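Local coordinates for protein putative NAD(P)H nitroreductase MhqN (Bacillus subtilis, PDB 3BEM) that is a putative FMN-dependent, NAD(P)H-using nitroreductase that may contribute to the breakdown of aromatic compounds, at residues K82-K96 and L180-I194. The protein carries 3 engineered substitutions. Numbering follows the deposited sequence. Where two conformers were deposited one is given.
With FMN (flavin mononucleotide), chain G; PGO (S-1,2-propanediol), chain H.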
ATOM      1  N   LYS B  82      10.090 -20.411   3.034  1.00 18.18           N
ATOM      2  CA  LYS B  82       9.783 -19.432   4.088  1.00 16.23           C
ATOM      3  C   LYS B  82       8.329 -19.498   4.628  1.00 15.77           C
ATOM      4  O   LYS B  82       8.093 -19.096   5.758  1.00 18.33           O
ATOM      5  CB  LYS B  82      10.211 -18.005   3.657  1.00 19.26           C
ATOM      6  CG  LYS B  82       9.381 -17.412   2.590  1.00 19.79           C
ATOM      7  CD  LYS B  82       9.936 -15.994   2.150  1.00 22.94           C
ATOM      8  CE  LYS B  82      11.022 -16.103   1.170  1.00 32.34           C
ATOM      9  NZ  LYS B  82      11.582 -14.771   1.029  1.00 29.76           N
ATOM     10  N   VAL B  83       7.371 -20.018   3.852  0.50 15.82           N
ATOM     11  CA  VAL B  83       6.024 -20.254   4.372  0.50 16.76           C
ATOM     12  C   VAL B  83       6.074 -21.231   5.562  0.50 16.14           C
ATOM     13  O   VAL B  83       5.340 -21.057   6.546  0.50 19.55           O
ATOM     14  CB  VAL B  83       5.045 -20.746   3.270  0.50 18.80           C
ATOM     15  CG1 VAL B  83       3.815 -21.384   3.858  0.50 18.64           C
ATOM     16  CG2 VAL B  83       4.630 -19.598   2.370  0.50 19.17           C
ATOM     17  N   VAL B  84       6.947 -22.234   5.472  1.00 17.33           N
ATOM     18  CA  VAL B  84       7.120 -23.244   6.551  1.00 17.00           C
ATOM     19  C   VAL B  84       7.894 -22.706   7.758  1.00 15.26           C
ATOM     20  O   VAL B  84       7.473 -22.900   8.904  1.00 16.21           O
ATOM     21  CB  VAL B  84       7.772 -24.524   5.951  1.00 21.55           C
ATOM     22  CG1 VAL B  84       8.112 -25.585   7.029  1.00 20.31           C
ATOM     23  CG2 VAL B  84       6.838 -25.089   4.874  1.00 22.55           C
ATOM     24  N   SER B  85       9.012 -22.027   7.507  1.00 14.97           N
ATOM     25  CA  SER B  85       9.895 -21.557   8.591  1.00 14.59           C
ATOM     26  C   SER B  85       9.331 -20.335   9.324  1.00 14.85           C
ATOM     27  O   SER B  85       9.704 -20.070  10.444  1.00 14.38           O
ATOM     28  CB  SER B  85      11.271 -21.215   8.068  1.00 15.43           C
ATOM     29  OG  SER B  85      11.180 -20.240   7.036  1.00 18.53           O
ATOM     30  N   SER B  86       8.488 -19.554   8.646  1.00 14.80           N
ATOM     31  CA  SER B  86       7.843 -18.398   9.271  1.00 14.41           C
ATOM     32  C   SER B  86       7.103 -18.689  10.559  1.00 15.86           C
ATOM     33  O   SER B  86       6.659 -19.819  10.810  1.00 14.40           O
ATOM     34  CB  SER B  86       6.830 -17.758   8.312  1.00 14.89           C
ATOM     35  OG  SER B  86       5.750 -18.622   8.002  1.00 15.41           O
ATOM     36  N   SER B  87       6.976 -17.673  11.391  1.00 15.69           N
ATOM     37  CA  SER B  87       6.128 -17.786  12.580  1.00 14.34           C
ATOM     38  C   SER B  87       4.643 -17.805  12.258  1.00 15.32           C
ATOM     39  O   SER B  87       3.884 -18.484  12.937  1.00 15.99           O
ATOM     40  CB  SER B  87       6.452 -16.682  13.571  1.00 14.61           C
ATOM     41  OG  SER B  87       7.830 -16.727  13.880  1.00 14.16           O
ATOM     42  N   ALA B  88       4.244 -17.077  11.216  1.00 15.77           N
ATOM     43  CA  ALA B  88       2.880 -17.077  10.725  1.00 14.52           C
ATOM     44  C   ALA B  88       2.904 -16.691   9.248  1.00 15.40           C
ATOM     45  O   ALA B  88       3.857 -16.048   8.765  1.00 13.38           O
ATOM     46  CB  ALA B  88       1.990 -16.121  11.520  1.00 12.76           C
ATOM     47  N   VAL B  89       1.880 -17.123   8.520  1.00 13.83           N
ATOM     48  CA  VAL B  89       1.667 -16.742   7.119  1.00 15.00           C
ATOM     49  C   VAL B  89       0.324 -16.014   7.041  1.00 16.22           C
ATOM     50  O   VAL B  89      -0.666 -16.559   7.528  1.00 17.95           O
ATOM     51  CB  VAL B  89       1.650 -17.937   6.134  1.00 17.45           C
ATOM     52  CG1 VAL B  89       1.527 -17.334   4.693  1.00 25.02           C
ATOM     53  CG2 VAL B  89       2.897 -18.805   6.229  1.00 23.30           C
ATOM     54  N   LEU B  90       0.284 -14.753   6.539  1.00 15.53           N
ATOM     55  CA  LEU B  90      -0.979 -14.004   6.391  1.00 14.92           C
ATOM     56  C   LEU B  90      -1.363 -13.925   4.947  1.00 15.50           C
ATOM     57  O   LEU B  90      -0.505 -13.701   4.072  1.00 15.76           O
ATOM     58  CB  LEU B  90      -0.810 -12.573   6.911  1.00 15.94           C
ATOM     59  CG  LEU B  90      -0.592 -12.391   8.427  1.00 24.43           C
ATOM     60  CD1 LEU B  90       0.723 -12.906   8.930  1.00 20.32           C
ATOM     61  CD2 LEU B  90      -0.693 -10.887   8.673  1.00 26.71           C
ATOM     62  N   LEU B  91      -2.643 -14.135   4.668  1.00 15.69           N
ATOM     63  CA  LEU B  91      -3.196 -13.846   3.365  1.00 16.28           C
ATOM     64  C   LEU B  91      -3.938 -12.556   3.477  1.00 14.91           C
ATOM     65  O   LEU B  91      -4.835 -12.410   4.295  1.00 16.66           O
ATOM     66  CB  LEU B  91      -4.081 -15.003   2.883  1.00 19.19           C
ATOM     67  CG  LEU B  91      -3.316 -16.275   2.466  1.00 23.12           C
ATOM     68  CD1 LEU B  91      -2.292 -15.980   1.316  1.00 25.42           C
ATOM     69  CD2 LEU B  91      -2.696 -16.990   3.724  1.00 28.22           C
ATOM     70  N   VAL B  92      -3.533 -11.604   2.662  1.00 15.09           N
ATOM     71  CA  VAL B  92      -4.145 -10.306   2.635  1.00 13.70           C
ATOM     72  C   VAL B  92      -5.213 -10.322   1.541  1.00 15.92           C
ATOM     73  O   VAL B  92      -4.917 -10.454   0.364  1.00 16.91           O
ATOM     74  CB  VAL B  92      -3.120  -9.185   2.359  1.00 16.16           C
ATOM     75  CG1 VAL B  92      -3.808  -7.801   2.518  1.00 17.99           C
ATOM     76  CG2 VAL B  92      -1.844  -9.325   3.273  1.00 17.01           C
ATOM     77  N   LEU B  93      -6.474 -10.204   1.963  1.00 14.76           N
ATOM     78  CA  LEU B  93      -7.615 -10.268   1.085  1.00 14.05           C
ATOM     79  C   LEU B  93      -8.204  -8.877   0.880  1.00 16.16           C
ATOM     80  O   LEU B  93      -8.200  -8.053   1.784  1.00 16.12           O
ATOM     81  CB  LEU B  93      -8.725 -11.152   1.688  1.00 15.04           C
ATOM     82  CG  LEU B  93      -8.312 -12.562   2.081  1.00 15.44           C
ATOM     83  CD1 LEU B  93      -9.506 -13.377   2.633  1.00 16.38           C
ATOM     84  CD2 LEU B  93      -7.590 -13.272   0.861  1.00 17.67           C
ATOM     85  N   GLY B  94      -8.726  -8.648  -0.321  1.00 15.52           N
ATOM     86  CA  GLY B  94      -9.503  -7.476  -0.606  1.00 15.96           C
ATOM     87  C   GLY B  94     -10.905  -7.847  -1.051  1.00 14.74           C
ATOM     88  O   GLY B  94     -11.092  -8.619  -1.987  1.00 16.27           O
ATOM     89  N   ASP B  95     -11.902  -7.308  -0.369  1.00 17.22           N
ATOM     90  CA  ASP B  95     -13.300  -7.564  -0.750  1.00 16.77           C
ATOM     91  C   ASP B  95     -13.697  -6.800  -2.011  1.00 15.10           C
ATOM     92  O   ASP B  95     -13.817  -5.583  -1.999  1.00 17.17           O
ATOM     93  CB  ASP B  95     -14.170  -7.150   0.400  1.00 18.63           C
ATOM     94  CG  ASP B  95     -15.592  -7.573   0.272  1.00 21.57           C
ATOM     95  OD1 ASP B  95     -15.985  -8.190  -0.727  1.00 19.49           O
ATOM     96  OD2 ASP B  95     -16.337  -7.302   1.257  1.00 22.06           O
ATOM     97  N   LYS B  96     -13.957  -7.550  -3.092  1.00 17.36           N
ATOM     98  CA  LYS B  96     -14.438  -6.987  -4.344  1.00 18.31           C
ATOM     99  C   LYS B  96     -15.868  -6.445  -4.240  1.00 18.56           C
ATOM    100  O   LYS B  96     -16.301  -5.658  -5.084  1.00 20.36           O
ATOM    101  CB  LYS B  96     -14.340  -8.038  -5.449  1.00 18.25           C
ATOM    102  CG  LYS B  96     -12.915  -8.391  -5.827  1.00 20.49           C
ATOM    103  CD  LYS B  96     -12.820  -9.491  -6.887  1.00 23.79           C
ATOM    104  CE  LYS B  96     -13.244 -10.828  -6.402  1.00 24.71           C
ATOM    105  NZ  LYS B  96     -12.987 -11.904  -7.431  1.00 25.00           N
ATOM    106  N   LEU B 180      -7.563 -22.767   1.856  1.00 20.86           N
ATOM    107  CA  LEU B 180      -8.024 -21.989   3.013  1.00 20.58           C
ATOM    108  C   LEU B 180      -9.511 -21.699   3.004  1.00 21.15           C
ATOM    109  O   LEU B 180      -9.980 -20.998   3.885  1.00 23.00           O
ATOM    110  CB  LEU B 180      -7.251 -20.670   3.112  1.00 20.63           C
ATOM    111  CG  LEU B 180      -5.734 -20.849   3.275  1.00 22.59           C
ATOM    112  CD1 LEU B 180      -5.058 -19.462   3.365  1.00 23.87           C
ATOM    113  CD2 LEU B 180      -5.335 -21.765   4.451  1.00 27.25           C
ATOM    114  N   ASN B 181     -10.247 -22.196   2.017  1.00 20.56           N
ATOM    115  CA  ASN B 181     -11.670 -21.953   1.918  1.00 22.59           C
ATOM    116  C   ASN B 181     -12.056 -20.474   1.889  1.00 24.36           C
ATOM    117  O   ASN B 181     -12.898 -20.014   2.665  1.00 25.97           O
ATOM    118  CB  ASN B 181     -12.382 -22.680   3.068  1.00 23.66           C
ATOM    119  CG  ASN B 181     -13.882 -22.689   2.911  1.00 37.72           C
ATOM    120  OD1 ASN B 181     -14.396 -22.678   1.783  1.00 40.22           O
ATOM    121  ND2 ASN B 181     -14.605 -22.705   4.043  1.00 43.75           N
ATOM    122  N   ILE B 182     -11.477 -19.736   0.956  1.00 20.99           N
ATOM    123  CA  ILE B 182     -11.730 -18.320   0.857  1.00 21.43           C
ATOM    124  C   ILE B 182     -12.819 -18.068  -0.173  1.00 22.04           C
ATOM    125  O   ILE B 182     -12.738 -18.570  -1.280  1.00 22.55           O
ATOM    126  CB  ILE B 182     -10.410 -17.552   0.499  1.00 20.67           C
ATOM    127  CG1 ILE B 182      -9.409 -17.628   1.693  1.00 23.35           C
ATOM    128  CG2 ILE B 182     -10.707 -16.090   0.112  1.00 21.12           C
ATOM    129  CD1 ILE B 182      -7.993 -17.337   1.311  1.00 26.16           C
ATOM    130  N   ASP B 183     -13.846 -17.272   0.186  1.00 26.26           N
ATOM    131  CA  ASP B 183     -14.988 -17.010  -0.707  1.00 27.56           C
ATOM    132  C   ASP B 183     -14.575 -16.270  -1.977  1.00 27.95           C
ATOM    133  O   ASP B 183     -13.564 -15.544  -1.977  1.00 22.05           O
ATOM    134  CB  ASP B 183     -16.036 -16.148   0.018  1.00 31.21           C
ATOM    135  CG  ASP B 183     -16.930 -16.939   0.955  1.00 46.13           C
ATOM    136  OD1 ASP B 183     -17.568 -17.934   0.510  1.00 59.46           O
ATOM    137  OD2 ASP B 183     -17.039 -16.519   2.136  1.00 56.01           O
ATOM    138  N   ASP B 184     -15.393 -16.391  -3.032  1.00 26.99           N
ATOM    139  CA  ASP B 184     -15.108 -15.796  -4.338  1.00 26.21           C
ATOM    140  C   ASP B 184     -15.015 -14.286  -4.340  1.00 20.97           C
ATOM    141  O   ASP B 184     -14.314 -13.717  -5.192  1.00 24.91           O
ATOM    142  CB  ASP B 184     -16.152 -16.180  -5.405  1.00 28.83           C
ATOM    143  CG  ASP B 184     -15.945 -15.414  -6.759  1.00 33.39           C
ATOM    144  OD1 ASP B 184     -14.910 -15.635  -7.452  1.00 49.97           O
ATOM    145  OD2 ASP B 184     -16.820 -14.574  -7.129  1.00 46.13           O
ATOM    146  N   GLN B 185     -15.718 -13.640  -3.424  1.00 20.12           N
ATOM    147  CA  GLN B 185     -15.750 -12.193  -3.436  1.00 18.92           C
ATOM    148  C   GLN B 185     -14.419 -11.565  -2.997  1.00 17.94           C
ATOM    149  O   GLN B 185     -14.251 -10.397  -3.161  1.00 17.83           O
ATOM    150  CB  GLN B 185     -16.864 -11.635  -2.562  1.00 21.95           C
ATOM    151  CG  GLN B 185     -16.637 -11.768  -1.110  1.00 22.69           C
ATOM    152  CD  GLN B 185     -17.877 -11.426  -0.334  1.00 35.54           C
ATOM    153  OE1 GLN B 185     -18.681 -12.309  -0.045  1.00 41.97           O
ATOM    154  NE2 GLN B 185     -18.055 -10.141  -0.002  1.00 28.11           N
ATOM    155  N   PHE B 186     -13.518 -12.353  -2.435  1.00 17.61           N
ATOM    156  CA  PHE B 186     -12.231 -11.861  -1.976  1.00 17.51           C
ATOM    157  C   PHE B 186     -11.153 -12.127  -2.983  1.00 19.03           C
ATOM    158  O   PHE B 186     -11.008 -13.258  -3.438  1.00 21.79           O
ATOM    159  CB  PHE B 186     -11.866 -12.500  -0.648  1.00 16.34           C
ATOM    160  CG  PHE B 186     -12.809 -12.146   0.446  1.00 20.03           C
ATOM    161  CD1 PHE B 186     -12.743 -10.921   1.063  1.00 19.20           C
ATOM    162  CD2 PHE B 186     -13.772 -13.045   0.835  1.00 25.35           C
ATOM    163  CE1 PHE B 186     -13.669 -10.576   2.061  1.00 25.75           C
ATOM    164  CE2 PHE B 186     -14.684 -12.734   1.825  1.00 29.01           C
ATOM    165  CZ  PHE B 186     -14.638 -11.508   2.440  1.00 27.60           C
ATOM    166  N   GLU B 187     -10.431 -11.078  -3.344  1.00 15.74           N
ATOM    167  CA  GLU B 187      -9.183 -11.201  -4.044  1.00 15.39           C
ATOM    168  C   GLU B 187      -8.056 -11.525  -3.073  1.00 15.53           C
ATOM    169  O   GLU B 187      -7.976 -10.884  -2.026  1.00 15.83           O
ATOM    170  CB  GLU B 187      -8.935  -9.897  -4.781  1.00 17.92           C
ATOM    171  CG  GLU B 187      -7.695  -9.830  -5.595  1.00 21.02           C
ATOM    172  CD  GLU B 187      -7.789 -10.519  -6.924  1.00 23.33           C
ATOM    173  OE1 GLU B 187      -8.926 -10.784  -7.417  1.00 25.68           O
ATOM    174  OE2 GLU B 187      -6.676 -10.841  -7.443  1.00 23.78           O
ATOM    175  N   VAL B 188      -7.206 -12.513  -3.391  1.00 16.80           N
ATOM    176  CA  VAL B 188      -6.018 -12.772  -2.603  1.00 16.99           C
ATOM    177  C   VAL B 188      -4.916 -11.812  -3.104  1.00 17.67           C
ATOM    178  O   VAL B 188      -4.274 -12.041  -4.134  1.00 19.46           O
ATOM    179  CB  VAL B 188      -5.540 -14.228  -2.632  1.00 18.96           C
ATOM    180  CG1 VAL B 188      -4.394 -14.417  -1.638  1.00 21.74           C
ATOM    181  CG2 VAL B 188      -6.657 -15.204  -2.299  1.00 19.69           C
ATOM    182  N   VAL B 189      -4.786 -10.684  -2.425  1.00 14.90           N
ATOM    183  CA  VAL B 189      -3.973  -9.566  -2.902  1.00 13.54           C
ATOM    184  C   VAL B 189      -2.469  -9.797  -2.676  1.00 14.14           C
ATOM    185  O   VAL B 189      -1.672  -9.484  -3.528  1.00 16.94           O
ATOM    186  CB  VAL B 189      -4.450  -8.260  -2.287  1.00 14.75           C
ATOM    187  CG1 VAL B 189      -3.485  -7.043  -2.621  1.00 15.99           C
ATOM    188  CG2 VAL B 189      -5.979  -8.008  -2.648  1.00 16.90           C
HETATM  189  N   MSE B 190      -2.120 -10.381  -1.548  1.00 13.99           N
HETATM  190  CA  MSE B 190      -0.743 -10.747  -1.256  1.00 16.57           C
HETATM  191  C   MSE B 190      -0.685 -11.700  -0.106  1.00 16.80           C
HETATM  192  O   MSE B 190      -1.668 -11.905   0.583  1.00 16.92           O
HETATM  193  CB  MSE B 190       0.166  -9.519  -1.010  1.00 23.75           C
HETATM  194  CG  MSE B 190       0.130  -8.753   0.166  1.00 26.34           C
HETATM  195 SE   MSE B 190       1.600  -7.330  -0.058  0.75 21.03          SE
HETATM  196  CE  MSE B 190       0.359  -6.233  -0.998  1.00 18.92           C
HETATM  197  N   MSE B 191       0.480 -12.299   0.022  1.00 16.49           N
HETATM  198  CA  MSE B 191       0.828 -13.131   1.153  0.50 14.61           C
HETATM  199  C   MSE B 191       1.938 -12.386   1.918  1.00 16.44           C
HETATM  200  O   MSE B 191       2.781 -11.735   1.323  1.00 18.25           O
HETATM  201  CB  MSE B 191       1.281 -14.489   0.628  0.50 16.46           C
HETATM  202  CG  MSE B 191       1.720 -15.458   1.650  0.50 14.78           C
HETATM  203 SE   MSE B 191       2.293 -17.128   0.698  0.38 19.17          SE
HETATM  204  CE  MSE B 191       0.558 -17.500  -0.014  0.50 13.80           C
ATOM    205  N   ILE B 192       1.925 -12.456   3.240  1.00 14.13           N
ATOM    206  CA  ILE B 192       3.001 -11.899   4.046  1.00 13.50           C
ATOM    207  C   ILE B 192       3.417 -12.929   5.048  1.00 14.26           C
ATOM    208  O   ILE B 192       2.583 -13.354   5.863  1.00 16.08           O
ATOM    209  CB  ILE B 192       2.578 -10.623   4.799  1.00 16.14           C
ATOM    210  CG1 ILE B 192       2.049  -9.560   3.792  1.00 16.65           C
ATOM    211  CG2 ILE B 192       3.757 -10.061   5.610  1.00 17.71           C
ATOM    212  CD1 ILE B 192       1.397  -8.333   4.468  1.00 18.06           C
ATOM    213  N   THR B 193       4.689 -13.290   5.020  1.00 12.33           N
ATOM    214  CA  THR B 193       5.253 -14.093   6.102  1.00 12.31           C
ATOM    215  C   THR B 193       5.789 -13.176   7.165  1.00 12.80           C
ATOM    216  O   THR B 193       6.305 -12.089   6.873  1.00 13.91           O
ATOM    217  CB  THR B 193       6.335 -15.071   5.632  1.00 14.49           C
ATOM    218  OG1 THR B 193       7.218 -14.447   4.710  1.00 15.19           O
ATOM    219  CG2 THR B 193       5.718 -16.280   5.004  1.00 14.82           C
ATOM    220  N   ILE B 194       5.721 -13.631   8.424  1.00 12.58           N
ATOM    221  CA  ILE B 194       6.244 -12.883   9.553  1.00 11.80           C
ATOM    222  C   ILE B 194       7.050 -13.834  10.437  1.00 12.86           C
ATOM    223  O   ILE B 194       6.719 -15.012  10.573  1.00 14.64           O
ATOM    224  CB  ILE B 194       5.096 -12.173  10.337  1.00 13.23           C
ATOM    225  CG1 ILE B 194       5.685 -11.292  11.430  1.00 13.51           C
ATOM    226  CG2 ILE B 194       4.083 -13.223  10.922  1.00 16.82           C
ATOM    227  CD1 ILE B 194       4.670 -10.366  12.051  1.00 16.53           C
TER
HETATM  228  N1  FMN G 300       9.991 -12.002  -1.919  1.00 19.52           N
HETATM  229  C2  FMN G 300      10.034 -13.370  -2.018  1.00 24.75           C
HETATM  230  O2  FMN G 300      11.019 -13.938  -1.533  1.00 26.55           O
HETATM  231  N3  FMN G 300       9.017 -14.071  -2.613  1.00 25.97           N
HETATM  232  C4  FMN G 300       7.931 -13.437  -3.195  1.00 26.23           C
HETATM  233  O4  FMN G 300       6.988 -14.147  -3.603  1.00 19.29           O
HETATM  234  C4A FMN G 300       7.884 -12.048  -3.092  1.00 24.70           C
HETATM  235  N5  FMN G 300       6.824 -11.347  -3.671  1.00 24.09           N
HETATM  236  C5A FMN G 300       6.758  -9.984  -3.453  1.00 20.77           C
HETATM  237  C6  FMN G 300       5.622  -9.303  -3.926  1.00 21.10           C
HETATM  238  C7  FMN G 300       5.507  -7.926  -3.705  1.00 21.43           C
HETATM  239  C7M FMN G 300       4.141  -7.293  -3.950  1.00 18.75           C
HETATM  240  C8  FMN G 300       6.503  -7.217  -3.047  1.00 21.16           C
HETATM  241  C8M FMN G 300       6.190  -5.843  -2.463  1.00 16.17           C
HETATM  242  C9  FMN G 300       7.658  -7.874  -2.623  1.00 19.58           C
HETATM  243  C9A FMN G 300       7.769  -9.254  -2.791  1.00 19.15           C
HETATM  244  N10 FMN G 300       8.904  -9.950  -2.325  1.00 19.19           N
HETATM  245  C10 FMN G 300       8.910 -11.333  -2.447  1.00 21.07           C
HETATM  246  C1' FMN G 300      10.047  -9.183  -1.756  1.00 18.37           C
HETATM  247  C2' FMN G 300      10.856  -8.351  -2.755  1.00 20.16           C
HETATM  248  O2' FMN G 300      11.752  -9.215  -3.437  1.00 24.08           O
HETATM  249  C3' FMN G 300      11.618  -7.297  -1.965  1.00 22.78           C
HETATM  250  O3' FMN G 300      10.633  -6.420  -1.353  1.00 20.88           O
HETATM  251  C4' FMN G 300      12.665  -6.531  -2.775  1.00 19.69           C
HETATM  252  O4' FMN G 300      13.673  -7.442  -3.249  1.00 22.80           O
HETATM  253  C5' FMN G 300      13.309  -5.429  -1.889  1.00 24.69           C
HETATM  254  O5' FMN G 300      13.924  -5.962  -0.693  1.00 21.35           O
HETATM  255  P   FMN G 300      13.870  -5.040   0.621  1.00 19.85           P
HETATM  256  O1P FMN G 300      14.587  -3.769   0.297  1.00 22.81           O
HETATM  257  O2P FMN G 300      12.399  -4.904   0.784  1.00 22.19           O
HETATM  258  O3P FMN G 300      14.550  -5.823   1.715  1.00 23.65           O
HETATM  259  C1  PGO H 301       3.812 -20.105  16.048  1.00 38.03           C
HETATM  260  C2  PGO H 301       2.290 -20.146  16.168  1.00 42.60           C
HETATM  261  C3  PGO H 301       1.768 -21.595  16.219  1.00 37.23           C
HETATM  262  O1  PGO H 301       4.323 -18.840  15.612  1.00 23.42           O
HETATM  263  O2  PGO H 301       1.880 -19.395  17.337  1.00 44.58           O
HETATM  264  O   HOH W   1     -10.541 -12.584  -8.088  1.00 39.97           O
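Leu91 and Met191 form a non-hydrogen-bonded pair where strands 88-95 and 186-194 run antiparallel, and their side chains lie side by side. Methyl CD1 of Leu91 rests on CE of Met191, while CD2 of Leu91 meets CD1 of Leu180 at 3.4 Å, tighter than usual van der Waals contact. The stem of Met191 leaves anti to the backbone N (chi1 178°), which brings CG against CG1 of Val89 and SE to CG2 of Val83. Val176 of helix 173-180 closes over this pair. On the other face CG2 of Val92 touches both CG of Met190 and CD1 of Ile192. Here the ladder is interrupted by a classic beta bulge: Val92 O accepts from Val189 N at 2.8 Å and, weakly, from Met190 N.

Toward the turn at 183-186 the contact opens to solvent, though Asp95 itself is still buried. Gln185 NE2 gives a nearly straight bond (2.9 Å, 177°) to Asp95 OD1, which lies in the amide plane and is met on its syn side, 30° out of the carboxylate plane; Gln97 N also donates to OD1. CB of Asp95 lies 3.8 Å from CE1 of Phe186. Replacing Asp95 by a leucine would probably leave the Gln185 amide without its acceptor and free to turn. A water bridges Lys96 NZ and Glu187 OE1, and Arg140 forms a salt bridge with Glu187 OE2.

At the opposite end Lys82 NZ donates a hydrogen bond to FMN O2 (2.8 Å). The two strands are the central pair of the four-stranded antiparallel sheet beside the FMN site in this nitroreductase-family homodimer.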